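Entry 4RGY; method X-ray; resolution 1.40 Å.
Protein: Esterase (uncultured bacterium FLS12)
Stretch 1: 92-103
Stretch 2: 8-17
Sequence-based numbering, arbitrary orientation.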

ATOM      1  N   GLY A  92     -26.698   8.141   7.265  1.00 14.38           N
ATOM      2  CA  GLY A  92     -25.335   7.740   7.002  1.00 15.48           C
ATOM      3  C   GLY A  92     -24.374   8.491   7.889  1.00 16.47           C
ATOM      4  O   GLY A  92     -24.731   8.939   8.984  1.00 21.56           O
ATOM      5  N   LEU A  93     -23.140   8.621   7.424  1.00 15.26           N
ATOM      6  CA  LEU A  93     -22.104   9.226   8.239  1.00 14.78           C
ATOM      7  C   LEU A  93     -21.898  10.687   7.884  1.00 13.96           C
ATOM      8  O   LEU A  93     -22.399  11.188   6.860  1.00 13.83           O
ATOM      9  CB  LEU A  93     -20.792   8.458   8.091  1.00 13.89           C
ATOM     10  CG  LEU A  93     -20.905   6.956   8.374  1.00 13.97           C
ATOM     11  CD1 LEU A  93     -19.562   6.246   8.156  1.00 14.45           C
ATOM     12  CD2 LEU A  93     -21.412   6.714   9.787  1.00 17.29           C
ATOM     13  N   GLN A  94     -21.135  11.363   8.728  1.00 14.00           N
ATOM     14  CA  GLN A  94     -20.969  12.805   8.631  1.00 15.02           C
ATOM     15  C   GLN A  94     -19.815  13.192   7.718  1.00 14.43           C
ATOM     16  O   GLN A  94     -18.797  13.718   8.167  1.00 12.90           O
ATOM     17  CB  GLN A  94     -20.786  13.396  10.031  1.00 16.88           C
ATOM     18  CG  GLN A  94     -21.989  13.166  10.943  1.00 18.73           C
ATOM     19  CD  GLN A  94     -23.197  14.005  10.563  1.00 24.63           C
ATOM     20  OE1 GLN A  94     -24.068  13.566   9.805  1.00 26.15           O
ATOM     21  NE2 GLN A  94     -23.260  15.219  11.097  1.00 30.95           N
ATOM     22  N   TYR A  95     -19.991  12.948   6.421  1.00 13.53           N
ATOM     23  CA  TYR A  95     -18.907  13.163   5.460  1.00 12.99           C
ATOM     24  C   TYR A  95     -18.578  14.633   5.161  1.00 11.62           C
ATOM     25  O   TYR A  95     -17.461  14.939   4.770  1.00 13.42           O
ATOM     26  CB  TYR A  95     -19.180  12.412   4.164  1.00 12.80           C
ATOM     27  CG  TYR A  95     -19.078  10.905   4.292  1.00 12.66           C
ATOM     28  CD1 TYR A  95     -17.861  10.258   4.155  1.00 13.65           C
ATOM     29  CD2 TYR A  95     -20.211  10.140   4.529  1.00 15.41           C
ATOM     30  CE1 TYR A  95     -17.777   8.873   4.258  1.00 14.96           C
ATOM     31  CE2 TYR A  95     -20.140   8.775   4.624  1.00 15.81           C
ATOM     32  CZ  TYR A  95     -18.926   8.153   4.481  1.00 14.94           C
ATOM     33  OH  TYR A  95     -18.874   6.779   4.586  1.00 20.66           O
ATOM     34  N   TRP A  96     -19.543  15.533   5.342  1.00 12.78           N
ATOM     35  CA  TRP A  96     -19.260  16.965   5.206  1.00 12.29           C
ATOM     36  C   TRP A  96     -18.418  17.482   6.367  1.00 12.80           C
ATOM     37  O   TRP A  96     -17.436  18.204   6.155  1.00 12.89           O
ATOM     38  CB  TRP A  96     -20.552  17.771   5.132  1.00 12.21           C
ATOM     39  CG  TRP A  96     -20.331  19.258   5.286  1.00 12.39           C
ATOM     40  CD1 TRP A  96     -20.714  20.031   6.349  1.00 14.30           C
ATOM     41  CD2 TRP A  96     -19.704  20.152   4.346  1.00 12.82           C
ATOM     42  NE1 TRP A  96     -20.361  21.344   6.132  1.00 13.97           N
ATOM     43  CE2 TRP A  96     -19.741  21.447   4.916  1.00 14.31           C
ATOM     44  CE3 TRP A  96     -19.094  19.980   3.095  1.00 12.67           C
ATOM     45  CZ2 TRP A  96     -19.212  22.567   4.268  1.00 13.91           C
ATOM     46  CZ3 TRP A  96     -18.576  21.096   2.448  1.00 14.61           C
ATOM     47  CH2 TRP A  96     -18.637  22.373   3.040  1.00 15.53           C
ATOM     48  N   THR A  97     -18.775  17.104   7.592  1.00 12.66           N
ATOM     49  CA  THR A  97     -17.970  17.518   8.728  1.00 12.52           C
ATOM     50  C   THR A  97     -16.573  16.899   8.608  1.00 12.80           C
ATOM     51  O   THR A  97     -15.564  17.527   8.939  1.00 14.26           O
ATOM     52  CB  THR A  97     -18.658  17.172  10.062  1.00 12.79           C
ATOM     53  OG1 THR A  97     -19.868  17.937  10.157  1.00 14.57           O
ATOM     54  CG2 THR A  97     -17.775  17.519  11.255  1.00 14.70           C
ATOM     55  N   PHE A  98     -16.510  15.673   8.095  1.00 12.05           N
ATOM     56  CA  PHE A  98     -15.230  15.036   7.840  1.00 11.85           C
ATOM     57  C   PHE A  98     -14.406  15.835   6.826  1.00 13.32           C
ATOM     58  O   PHE A  98     -13.260  16.217   7.101  1.00 13.81           O
ATOM     59  CB  PHE A  98     -15.457  13.605   7.333  1.00 13.21           C
ATOM     60  CG  PHE A  98     -14.204  12.924   6.853  1.00 11.80           C
ATOM     61  CD1 PHE A  98     -13.186  12.586   7.748  1.00 13.29           C
ATOM     62  CD2 PHE A  98     -14.045  12.610   5.507  1.00 12.59           C
ATOM     63  CE1 PHE A  98     -12.034  11.953   7.310  1.00 15.01           C
ATOM     64  CE2 PHE A  98     -12.895  11.971   5.062  1.00 14.87           C
ATOM     65  CZ  PHE A  98     -11.888  11.642   5.966  1.00 15.31           C
ATOM     66  N   ILE A  99     -14.966  16.088   5.645  1.00 13.71           N
ATOM     67  CA  ILE A  99     -14.171  16.712   4.595  1.00 12.87           C
ATOM     68  C   ILE A  99     -13.826  18.175   4.902  1.00 13.98           C
ATOM     69  O   ILE A  99     -12.755  18.659   4.526  1.00 14.30           O
ATOM     70  CB  ILE A  99     -14.821  16.562   3.191  1.00 12.74           C
ATOM     71  CG1 ILE A  99     -13.789  16.782   2.084  1.00 15.21           C
ATOM     72  CG2 ILE A  99     -16.023  17.508   3.019  1.00 13.60           C
ATOM     73  CD1 ILE A  99     -12.724  15.705   1.998  1.00 14.14           C
ATOM     74  N   SER A 100     -14.719  18.874   5.601  1.00 13.77           N
ATOM     75  CA  SER A 100     -14.539  20.314   5.805  1.00 13.87           C
ATOM     76  C   SER A 100     -13.797  20.663   7.093  1.00 15.50           C
ATOM     77  O   SER A 100     -13.264  21.768   7.220  1.00 18.88           O
ATOM     78  CB  SER A 100     -15.894  21.031   5.785  1.00 15.52           C
ATOM     79  OG  SER A 100     -16.685  20.666   6.907  1.00 15.63           O
ATOM     80  N   GLU A 101     -13.757  19.731   8.044  1.00 14.94           N
ATOM     81  CA  GLU A 101     -13.154  20.007   9.347  1.00 18.26           C
ATOM     82  C   GLU A 101     -12.049  19.014   9.709  1.00 15.65           C
ATOM     83  O   GLU A 101     -10.877  19.382   9.837  1.00 16.99           O
ATOM     84  CB  GLU A 101     -14.223  20.031  10.445  1.00 17.87           C
ATOM     85  CG  GLU A 101     -15.379  21.007  10.209  1.00 20.69           C
ATOM     86  CD  GLU A 101     -14.974  22.455  10.388  1.00 25.37           C
ATOM     87  OE1 GLU A 101     -13.911  22.706  10.994  1.00 28.54           O
ATOM     88  OE2 GLU A 101     -15.718  23.344   9.922  1.00 26.63           O
ATOM     89  N   GLU A 102     -12.421  17.748   9.884  1.00 14.35           N
ATOM     90  CA  GLU A 102     -11.478  16.770  10.412  1.00 15.13           C
ATOM     91  C   GLU A 102     -10.350  16.412   9.457  1.00 14.26           C
ATOM     92  O   GLU A 102      -9.184  16.323   9.851  1.00 13.79           O
ATOM     93  CB  GLU A 102     -12.189  15.497  10.851  1.00 15.35           C
ATOM     94  CG  GLU A 102     -11.287  14.614  11.701  1.00 15.81           C
ATOM     95  CD  GLU A 102     -11.878  13.260  11.991  1.00 19.72           C
ATOM     96  OE1 GLU A 102     -12.633  12.740  11.150  1.00 19.52           O
ATOM     97  OE2 GLU A 102     -11.570  12.707  13.066  1.00 26.93           O
ATOM     98  N   LEU A 103     -10.691  16.186   8.198  1.00 13.78           N
ATOM     99  CA  LEU A 103      -9.697  15.724   7.243  1.00 15.00           C
ATOM    100  C   LEU A 103      -8.559  16.718   7.031  1.00 13.36           C
ATOM    101  O   LEU A 103      -7.396  16.320   7.099  1.00 13.81           O
ATOM    102  CB  LEU A 103     -10.362  15.349   5.927  1.00 14.57           C
ATOM    103  CG  LEU A 103      -9.524  14.666   4.867  1.00 15.88           C
ATOM    104  CD1 LEU A 103     -10.546  14.011   4.124  1.00 24.96           C
ATOM    105  CD2 LEU A 103      -8.795  15.625   3.962  1.00 15.79           C
TER
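Stretch 2, residues 8-17: DFFSDVLGLS

Stretch 2 is a strand, a tight turn and the start of a second strand, laid against the lead-in residues Leu 93 and Gln 94 and the helix 95-103 that follows. Strand 8-11 crosses the helix at 108°, with the axes 10.9 Å apart at closest approach; the strand reaches the helix through the side chains of Phe 9 and Ser 11, and most of the covered area belongs to residues 12-14.

Asp 8 makes no contact. Phe 9, in extended conformation, points toward the helix and meets Phe 98 edge to edge, CZ to CZ at 4.2 Å. Phe 10 points away and Ser 11 toward again, the usual alternation of a strand. Ser 11 OG donates to Glu 102 OE1 at 2.5 Å and accepts from Leu 14 N at 3.0 Å, so one hydroxyl ties the turn together and fastens it to the helix.

At Asp 12 the backbone leaves the strand, and residues 12-14 take helical phi/psi. Here the amides of Asp 12 and Val 13 face the extended Glu 102 side chain: Asp 12 N donates to Glu 102 OE2 at 2.8 Å, while Val 13 N reaches Glu 102 OE1 at 3.3 Å and OE2 at 3.4 Å, both weakly. Two acids also come close here, Asp 12 OD2 lying 4.1 Å from Glu 102 OE2; water 1 lies within hydrogen-bonding distance of both, 2.6 Å from Asp 12 OD2 and 2.7 Å from Glu 102 OE2.

Val 13 sets CG1 3.4 Å from Gln 94 O and 4.1 Å from Phe 98 CB, and water 2 links Val 13 O to Gln 94 N. Leu 14 has the largest covered area and divides its methyls between two rings: CD1 lies over a face of Phe 98, 3.9 Å from its centroid, and CD2 over a face of Tyr 95, 4.0 Å from its centroid. Leu 14 CD2 also touches Leu 93 CB at 3.8 Å.

Gly 15 turns the chain at positive phi. Leu 16 resumes extension, its CD2 4.4 Å from Leu 93 CD1, and Ser 17 runs out of reach.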

ATOM      1  N   ASP A   8      -3.335   5.097   6.359  1.00 12.59           N
ATOM      2  CA  ASP A   8      -4.468   4.418   6.966  1.00 13.39           C
ATOM      3  C   ASP A   8      -4.627   4.945   8.385  1.00 13.05           C
ATOM      4  O   ASP A   8      -3.798   4.671   9.259  1.00 15.39           O
ATOM      5  CB  ASP A   8      -4.251   2.909   6.961  1.00 14.09           C
ATOM      6  CG  ASP A   8      -4.074   2.365   5.571  1.00 17.06           C
ATOM      7  OD1 ASP A   8      -4.841   2.777   4.684  1.00 17.80           O
ATOM      8  OD2 ASP A   8      -3.154   1.546   5.357  1.00 19.25           O
ATOM      9  N   PHE A   9      -5.704   5.694   8.614  1.00 12.66           N
ATOM     10  CA  PHE A   9      -5.868   6.458   9.842  1.00 11.89           C
ATOM     11  C   PHE A   9      -7.304   6.340  10.330  1.00 12.84           C
ATOM     12  O   PHE A   9      -8.169   5.824   9.627  1.00 13.82           O
ATOM     13  CB  PHE A   9      -5.531   7.937   9.592  1.00 13.90           C
ATOM     14  CG  PHE A   9      -6.458   8.605   8.615  1.00 13.32           C
ATOM     15  CD1 PHE A   9      -6.226   8.523   7.248  1.00 13.69           C
ATOM     16  CD2 PHE A   9      -7.569   9.305   9.060  1.00 14.59           C
ATOM     17  CE1 PHE A   9      -7.096   9.125   6.344  1.00 14.66           C
ATOM     18  CE2 PHE A   9      -8.443   9.910   8.163  1.00 14.39           C
ATOM     19  CZ  PHE A   9      -8.200   9.814   6.803  1.00 14.29           C
ATOM     20  N   PHE A  10      -7.557   6.829  11.537  1.00 13.32           N
ATOM     21  CA  PHE A  10      -8.895   6.757  12.100  1.00 12.40           C
ATOM     22  C   PHE A  10      -9.601   8.095  12.043  1.00 15.45           C
ATOM     23  O   PHE A  10      -9.039   9.121  12.448  1.00 15.35           O
ATOM     24  CB  PHE A  10      -8.854   6.261  13.556  1.00 13.70           C
ATOM     25  CG  PHE A  10     -10.214   5.949  14.114  1.00 14.56           C
ATOM     26  CD1 PHE A  10     -10.825   4.743  13.816  1.00 15.63           C
ATOM     27  CD2 PHE A  10     -10.884   6.860  14.918  1.00 16.42           C
ATOM     28  CE1 PHE A  10     -12.079   4.442  14.307  1.00 16.86           C
ATOM     29  CE2 PHE A  10     -12.143   6.567  15.421  1.00 16.31           C
ATOM     30  CZ  PHE A  10     -12.735   5.348  15.117  1.00 15.30           C
ATOM     31  N   SER A  11     -10.838   8.085  11.551  1.00 12.87           N
ATOM     32  CA  SER A  11     -11.670   9.278  11.584  1.00 14.53           C
ATOM     33  C   SER A  11     -12.637   9.215  12.760  1.00 14.84           C
ATOM     34  O   SER A  11     -13.517   8.348  12.816  1.00 14.20           O
ATOM     35  CB  SER A  11     -12.460   9.450  10.286  1.00 13.81           C
ATOM     36  OG  SER A  11     -13.457  10.444  10.469  1.00 13.82           O
ATOM     37  N   ASP A  12     -12.461  10.134  13.704  1.00 15.42           N
ATOM     38  CA  ASP A  12     -13.370  10.274  14.830  1.00 17.37           C
ATOM     39  C   ASP A  12     -14.757  10.745  14.387  1.00 15.54           C
ATOM     40  O   ASP A  12     -15.773  10.303  14.920  1.00 16.77           O
ATOM     41  CB  ASP A  12     -12.778  11.249  15.852  1.00 18.89           C
ATOM     42  CG  ASP A  12     -11.686  10.613  16.692  1.00 26.85           C
ATOM     43  OD1 ASP A  12     -11.979   9.605  17.371  1.00 31.20           O
ATOM     44  OD2 ASP A  12     -10.536  11.106  16.662  1.00 34.19           O
ATOM     45  N   VAL A  13     -14.797  11.626  13.392  1.00 13.81           N
ATOM     46  CA  VAL A  13     -16.075  12.120  12.893  1.00 14.01           C
ATOM     47  C   VAL A  13     -16.896  11.007  12.252  1.00 15.49           C
ATOM     48  O   VAL A  13     -18.105  10.924  12.471  1.00 15.16           O
ATOM     49  CB  VAL A  13     -15.866  13.274  11.895  1.00 14.95           C
ATOM     50  CG1 VAL A  13     -17.143  13.560  11.103  1.00 15.59           C
ATOM     51  CG2 VAL A  13     -15.387  14.523  12.639  1.00 17.01           C
ATOM     52  N   LEU A  14     -16.240  10.155  11.466  1.00 13.87           N
ATOM     53  CA  LEU A  14     -16.929   9.055  10.795  1.00 13.92           C
ATOM     54  C   LEU A  14     -17.067   7.839  11.702  1.00 16.52           C
ATOM     55  O   LEU A  14     -17.899   6.965  11.457  1.00 15.68           O
ATOM     56  CB  LEU A  14     -16.195   8.655   9.517  1.00 12.33           C
ATOM     57  CG  LEU A  14     -16.027   9.722   8.435  1.00 12.01           C
ATOM     58  CD1 LEU A  14     -15.208   9.188   7.261  1.00 14.02           C
ATOM     59  CD2 LEU A  14     -17.395  10.183   7.962  1.00 13.70           C
ATOM     60  N   GLY A  15     -16.238   7.775  12.740  1.00 14.02           N
ATOM     61  CA  GLY A  15     -16.168   6.584  13.573  1.00 14.22           C
ATOM     62  C   GLY A  15     -15.660   5.422  12.730  1.00 14.14           C
ATOM     63  O   GLY A  15     -16.197   4.308  12.797  1.00 13.81           O
ATOM     64  N   LEU A  16     -14.623   5.669  11.932  1.00 13.14           N
ATOM     65  CA  LEU A  16     -14.215   4.684  10.934  1.00 14.26           C
ATOM     66  C   LEU A  16     -12.751   4.795  10.562  1.00 13.75           C
ATOM     67  O   LEU A  16     -12.241   5.899  10.301  1.00 14.65           O
ATOM     68  CB  LEU A  16     -15.079   4.833   9.678  1.00 16.24           C
ATOM     69  CG  LEU A  16     -14.875   3.845   8.525  1.00 16.60           C
ATOM     70  CD1 LEU A  16     -15.217   2.435   8.955  1.00 15.50           C
ATOM     71  CD2 LEU A  16     -15.746   4.257   7.343  1.00 18.47           C
ATOM     72  N   SER A  17     -12.092   3.643  10.498  1.00 13.00           N
ATOM     73  CA  SER A  17     -10.749   3.527   9.943  1.00 13.34           C
ATOM     74  C   SER A  17     -10.858   3.675   8.439  1.00 14.74           C
ATOM     75  O   SER A  17     -11.666   2.993   7.791  1.00 15.21           O
ATOM     76  CB  SER A  17     -10.161   2.156  10.261  1.00 14.78           C
ATOM     77  OG  SER A  17      -9.888   2.023  11.644  1.00 17.97           O
TER
HETATM   78  O   HOH W   1      -9.525  11.366  14.263  1.00 30.66           O
HETATM   79  O   HOH W   2     -20.376  10.095  11.138  1.00 15.60           O